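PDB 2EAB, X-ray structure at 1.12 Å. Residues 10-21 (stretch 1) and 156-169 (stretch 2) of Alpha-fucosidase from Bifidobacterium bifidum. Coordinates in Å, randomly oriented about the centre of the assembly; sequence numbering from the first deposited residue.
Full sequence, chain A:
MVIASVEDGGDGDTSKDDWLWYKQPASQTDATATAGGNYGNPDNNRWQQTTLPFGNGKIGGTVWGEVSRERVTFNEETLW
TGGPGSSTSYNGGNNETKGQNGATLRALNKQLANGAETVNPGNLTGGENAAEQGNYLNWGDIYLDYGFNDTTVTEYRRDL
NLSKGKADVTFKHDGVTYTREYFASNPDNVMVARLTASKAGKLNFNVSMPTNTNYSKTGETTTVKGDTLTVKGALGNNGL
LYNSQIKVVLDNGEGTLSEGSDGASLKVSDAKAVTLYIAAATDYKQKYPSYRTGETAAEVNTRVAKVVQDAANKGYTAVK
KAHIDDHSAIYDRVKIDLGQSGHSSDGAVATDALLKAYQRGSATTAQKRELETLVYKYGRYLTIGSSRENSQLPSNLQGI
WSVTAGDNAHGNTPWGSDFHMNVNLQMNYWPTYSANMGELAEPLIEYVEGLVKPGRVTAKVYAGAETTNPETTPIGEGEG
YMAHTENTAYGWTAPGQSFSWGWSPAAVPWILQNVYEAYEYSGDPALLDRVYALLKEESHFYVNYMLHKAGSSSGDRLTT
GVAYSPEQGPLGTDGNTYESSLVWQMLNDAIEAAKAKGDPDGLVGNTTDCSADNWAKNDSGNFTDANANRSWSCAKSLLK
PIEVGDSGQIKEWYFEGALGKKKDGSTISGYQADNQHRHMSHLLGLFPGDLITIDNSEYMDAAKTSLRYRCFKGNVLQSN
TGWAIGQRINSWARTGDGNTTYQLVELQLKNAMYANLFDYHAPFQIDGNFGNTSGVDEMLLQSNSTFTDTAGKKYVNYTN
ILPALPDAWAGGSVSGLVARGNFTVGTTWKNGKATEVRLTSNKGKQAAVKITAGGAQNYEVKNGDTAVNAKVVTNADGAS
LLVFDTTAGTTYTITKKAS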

# COMPACT_ATOMS: atom_id res chain seq x y z
N GLY A 10 33.34 -3.85 -6.05
CA GLY A 10 32.91 -5.28 -5.95
C GLY A 10 31.74 -5.49 -5.01
O GLY A 10 31.45 -4.64 -4.17
N ASP A 11 31.08 -6.64 -5.15
CA ASP A 11 29.94 -7.00 -4.32
C ASP A 11 30.36 -7.72 -3.04
O ASP A 11 29.66 -7.67 -2.03
CB ASP A 11 28.96 -7.88 -5.10
CG ASP A 11 28.20 -7.11 -6.17
OD1 ASP A 11 28.22 -5.86 -6.13
OD2 ASP A 11 27.59 -7.76 -7.04
N GLY A 12 31.51 -8.38 -3.10
CA GLY A 12 32.00 -9.19 -1.99
C GLY A 12 31.18 -10.45 -1.81
O GLY A 12 30.71 -11.03 -2.80
N ASP A 13 31.00 -10.86 -0.56
CA ASP A 13 30.25 -12.07 -0.23
C ASP A 13 28.74 -11.83 -0.31
O ASP A 13 28.16 -11.19 0.57
CB ASP A 13 30.64 -12.57 1.16
CG ASP A 13 30.16 -13.98 1.44
OD1 ASP A 13 29.29 -14.49 0.70
OD2 ASP A 13 30.67 -14.60 2.40
N THR A 14 28.12 -12.35 -1.37
CA THR A 14 26.67 -12.21 -1.58
C THR A 14 25.91 -13.50 -1.26
O THR A 14 24.70 -13.58 -1.50
CB THR A 14 26.34 -11.79 -3.03
OG1 THR A 14 26.89 -12.73 -3.95
CG2 THR A 14 26.88 -10.40 -3.33
N SER A 15 26.61 -14.49 -0.71
CA SER A 15 26.03 -15.80 -0.43
C SER A 15 24.83 -15.76 0.53
O SER A 15 23.96 -16.63 0.47
CB SER A 15 27.09 -16.76 0.12
OG SER A 15 27.57 -16.31 1.37
N LYS A 16 24.80 -14.76 1.41
CA LYS A 16 23.75 -14.64 2.41
C LYS A 16 22.65 -13.65 2.01
O LYS A 16 21.70 -13.42 2.76
CB LYS A 16 24.34 -14.24 3.77
CG LYS A 16 25.51 -15.11 4.25
CD LYS A 16 25.08 -16.55 4.54
CE LYS A 16 26.27 -17.41 4.96
NZ LYS A 16 27.24 -17.63 3.85
N ASP A 17 22.78 -13.07 0.82
CA ASP A 17 21.80 -12.11 0.30
C ASP A 17 20.56 -12.83 -0.23
O ASP A 17 20.63 -13.98 -0.65
CB ASP A 17 22.42 -11.24 -0.80
CG ASP A 17 23.47 -10.28 -0.28
OD1 ASP A 17 23.65 -10.16 0.95
OD2 ASP A 17 24.12 -9.62 -1.12
N ASP A 18 19.43 -12.12 -0.21
CA ASP A 18 18.18 -12.65 -0.76
C ASP A 18 18.07 -12.30 -2.23
O ASP A 18 18.10 -11.12 -2.59
CB ASP A 18 16.98 -12.04 -0.01
CG ASP A 18 17.02 -12.31 1.48
OD1 ASP A 18 17.35 -13.44 1.90
OD2 ASP A 18 16.69 -11.38 2.25
N TRP A 19 17.94 -13.32 -3.08
CA TRP A 19 17.86 -13.13 -4.52
C TRP A 19 16.60 -13.71 -5.13
O TRP A 19 16.18 -14.82 -4.79
CB TRP A 19 19.01 -13.87 -5.21
CG TRP A 19 20.36 -13.25 -5.14
CD1 TRP A 19 20.79 -12.25 -4.33
CD2 TRP A 19 21.49 -13.66 -5.92
NE1 TRP A 19 22.12 -11.98 -4.57
CE2 TRP A 19 22.58 -12.84 -5.54
CE3 TRP A 19 21.69 -14.63 -6.91
CZ2 TRP A 19 23.85 -12.96 -6.11
CZ3 TRP A 19 22.96 -14.75 -7.48
CH2 TRP A 19 24.01 -13.92 -7.08
N LEU A 20 16.00 -12.97 -6.05
CA LEU A 20 15.20 -13.57 -7.11
C LEU A 20 16.18 -13.76 -8.26
O LEU A 20 16.93 -12.85 -8.58
CB LEU A 20 14.07 -12.65 -7.57
CG LEU A 20 12.84 -12.43 -6.70
CD1 LEU A 20 13.16 -11.60 -5.49
CD2 LEU A 20 11.74 -11.76 -7.50
N TRP A 21 16.19 -14.94 -8.87
CA TRP A 21 17.15 -15.19 -9.95
C TRP A 21 16.63 -16.14 -11.02
O TRP A 21 15.75 -16.96 -10.78
CB TRP A 21 18.51 -15.63 -9.39
CG TRP A 21 18.50 -16.95 -8.71
CD1 TRP A 21 18.03 -17.24 -7.45
CD2 TRP A 21 19.01 -18.18 -9.24
NE1 TRP A 21 18.21 -18.57 -7.17
CE2 TRP A 21 18.81 -19.17 -8.25
CE3 TRP A 21 19.61 -18.54 -10.45
CZ2 TRP A 21 19.20 -20.51 -8.44
CZ3 TRP A 21 19.99 -19.87 -10.64
CH2 TRP A 21 19.78 -20.83 -9.64
N TYR A 156 24.59 -17.74 -18.36
CA TYR A 156 23.64 -16.65 -18.20
C TYR A 156 22.97 -16.69 -16.84
O TYR A 156 22.47 -17.73 -16.42
CB TYR A 156 22.56 -16.66 -19.29
CG TYR A 156 21.62 -15.48 -19.15
CD1 TYR A 156 21.78 -14.34 -19.93
CD2 TYR A 156 20.61 -15.49 -18.19
CE1 TYR A 156 20.93 -13.25 -19.78
CE2 TYR A 156 19.76 -14.40 -18.03
CZ TYR A 156 19.93 -13.29 -18.82
OH TYR A 156 19.07 -12.23 -18.64
N ARG A 157 22.95 -15.54 -16.17
CA ARG A 157 22.09 -15.35 -15.01
C ARG A 157 21.62 -13.91 -14.93
O ARG A 157 22.39 -12.98 -15.20
CB ARG A 157 22.81 -15.76 -13.72
CG ARG A 157 21.87 -15.89 -12.52
CD ARG A 157 22.63 -16.15 -11.22
NE ARG A 157 23.46 -15.01 -10.84
CZ ARG A 157 24.79 -15.04 -10.77
NH1 ARG A 157 25.46 -16.15 -11.06
NH2 ARG A 157 25.45 -13.95 -10.41
N ARG A 158 20.36 -13.72 -14.57
CA ARG A 158 19.87 -12.41 -14.15
C ARG A 158 19.28 -12.55 -12.76
O ARG A 158 18.68 -13.58 -12.43
CB ARG A 158 18.86 -11.82 -15.14
CG ARG A 158 17.54 -12.55 -15.23
CD ARG A 158 16.70 -12.02 -16.38
NE ARG A 158 15.41 -12.70 -16.47
CZ ARG A 158 14.26 -12.21 -16.01
NH1 ARG A 158 14.20 -11.02 -15.42
NH2 ARG A 158 13.15 -12.92 -16.15
N ASP A 159 19.48 -11.53 -11.94
CA ASP A 159 18.97 -11.58 -10.58
C ASP A 159 18.55 -10.21 -10.07
O ASP A 159 18.89 -9.17 -10.63
CB ASP A 159 20.00 -12.22 -9.63
CG ASP A 159 21.20 -11.33 -9.37
OD1 ASP A 159 21.02 -10.25 -8.77
OD2 ASP A 159 22.32 -11.72 -9.75
N LEU A 160 17.78 -10.25 -8.99
CA LEU A 160 17.46 -9.08 -8.21
C LEU A 160 17.90 -9.37 -6.79
O LEU A 160 17.39 -10.28 -6.14
CB LEU A 160 15.96 -8.77 -8.26
CG LEU A 160 15.50 -7.47 -7.59
CD1 LEU A 160 16.10 -6.24 -8.28
CD2 LEU A 160 13.99 -7.38 -7.58
N ASN A 161 18.89 -8.61 -6.34
CA ASN A 161 19.41 -8.74 -5.00
C ASN A 161 18.61 -7.84 -4.08
O ASN A 161 18.83 -6.63 -4.03
CB ASN A 161 20.90 -8.38 -4.96
CG ASN A 161 21.55 -8.69 -3.63
OD1 ASN A 161 20.90 -8.69 -2.59
ND2 ASN A 161 22.85 -8.96 -3.67
N LEU A 162 17.67 -8.44 -3.35
CA LEU A 162 16.78 -7.68 -2.47
C LEU A 162 17.54 -7.06 -1.31
O LEU A 162 17.14 -6.03 -0.79
CB LEU A 162 15.65 -8.56 -1.94
CG LEU A 162 14.77 -9.34 -2.91
CD1 LEU A 162 13.66 -10.05 -2.13
CD2 LEU A 162 14.17 -8.44 -3.98
N SER A 163 18.63 -7.71 -0.91
CA SER A 163 19.42 -7.27 0.24
C SER A 163 20.24 -6.01 -0.06
O SER A 163 20.41 -5.15 0.81
CB SER A 163 20.35 -8.39 0.71
OG SER A 163 19.61 -9.55 1.03
N LYS A 164 20.75 -5.92 -1.28
CA LYS A 164 21.59 -4.80 -1.70
C LYS A 164 20.84 -3.79 -2.57
O LYS A 164 21.37 -2.73 -2.90
CB LYS A 164 22.85 -5.31 -2.41
CG LYS A 164 23.87 -5.92 -1.45
CD LYS A 164 25.14 -6.39 -2.16
CE LYS A 164 26.24 -6.74 -1.15
NZ LYS A 164 25.82 -7.79 -0.17
N GLY A 165 19.60 -4.12 -2.94
CA GLY A 165 18.78 -3.22 -3.75
C GLY A 165 19.34 -2.96 -5.14
O GLY A 165 19.43 -1.81 -5.57
N LYS A 166 19.72 -4.02 -5.83
CA LYS A 166 20.24 -3.89 -7.19
C LYS A 166 19.90 -5.10 -8.04
O LYS A 166 19.69 -6.20 -7.52
CB LYS A 166 21.75 -3.63 -7.17
CG LYS A 166 22.60 -4.80 -6.69
CD LYS A 166 23.99 -4.33 -6.29
CE LYS A 166 24.96 -5.50 -6.18
NZ LYS A 166 25.45 -5.93 -7.53
N ALA A 167 19.82 -4.87 -9.35
CA ALA A 167 19.59 -5.93 -10.32
C ALA A 167 20.88 -6.21 -11.08
O ALA A 167 21.63 -5.28 -11.39
CB ALA A 167 18.48 -5.53 -11.28
N ASP A 168 21.12 -7.48 -11.37
CA ASP A 168 22.35 -7.90 -12.03
C ASP A 168 22.04 -8.75 -13.26
O ASP A 168 21.03 -9.45 -13.30
CB ASP A 168 23.23 -8.71 -11.07
CG ASP A 168 23.41 -8.03 -9.72
OD1 ASP A 168 24.09 -6.99 -9.65
OD2 ASP A 168 22.88 -8.55 -8.71
N VAL A 169 22.91 -8.66 -14.26
CA VAL A 169 22.87 -9.55 -15.43
C VAL A 169 24.30 -9.96 -15.76
O VAL A 169 25.22 -9.15 -15.70
CB VAL A 169 22.24 -8.87 -16.69
CG1 VAL A 169 22.13 -9.87 -17.85
CG2 VAL A 169 20.87 -8.27 -16.38
O HOH W 1 28.49 -8.55 0.49

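What does Trp19, the residue with the most surface covered by the other stretch, rest against? Its side chain leaves the sheet on the same face as Trp21, Asp159 and Asn161, and its ring has Arg157, Asp159 and Asn161 among its neighbours. Asp159 OD2 sits over one face of the indole, 3.8 Å from Trp19 CZ3. The same carbon lies over one face of the Arg157 guanidinium, 3.4 Å from Arg157 NE. At the edge of the indole, near its plane, Trp19 NE1 comes within 3.2 Å of Asn161 ND2, but both atoms are donors, so this is close packing and not a hydrogen bond. Within stretch 2, Arg157 NE and Asp159 OD2 form a long salt bridge of 3.6 Å, and the indole packs against both partners.

How does Leu20 join the two strands? It faces Leu160 as a hydrogen-bonded pair of an antiparallel sheet, and the backbone bonds run in both directions: Leu20 N donates to Leu160 O at 3.0 Å, and Leu160 N donates to Leu20 O at 2.8 Å. The next bond in the ladder is given by Leu162 N to Asp18 O, also 2.8 Å. The flanking pairs, Trp19 with Asn161 and Trp21 with Asp159, have no such bonds of their own, but CA-H...O contacts fill in, as from Trp19 CA to Leu160 O at 3.3 Å. The side chains of Leu20 and Leu160 share the face turned from the tryptophans. There Leu20 CD1 meets Leu162 CD2 at 3.6 Å, a buried apolar contact quite unlike the polar surroundings of Trp19.

What holds Lys164, whose side chain starts out sideways but ends nearer to stretch 1? Its ammonium forms a salt bridge with Asp17, 2.7 Å from Lys164 NZ to Asp17 OD2. That oxygen also accepts a nearly straight hydrogen bond from Asn161 ND2 at 2.9 Å, so one carboxylate atom gathers two donors from stretch 2. A water accepts from Lys164 NZ at 2.9 Å and donates to Asp11 O at 2.9 Å and to Asp13 O at 2.7 Å, tying the lysine to the backbone of the loop that precedes the strand. Asn161 braces the turn from its own side: its OD1 accepts from Lys164 N at 3.1 Å.

Where does the contact extend beyond the strands? Near the start of stretch 1, Asp11 points toward stretch 2 and makes a second salt bridge, with Asp11 OD2 2.9 Å from Lys166 NZ. The same ammonium is bound by Asp168, 2.7 Å from Lys166 NZ to Asp168 OD1. The lysine therefore lies between two acids whose oxygens, Asp11 OD2 and Asp168 OD1, are 4.4 Å apart, and its positive charge offsets their repulsion. Closer to the strand, Asp18 N donates to Ser163 OG at 2.9 Å, a nearly linear bond in which a side chain takes the place of a backbone acceptor.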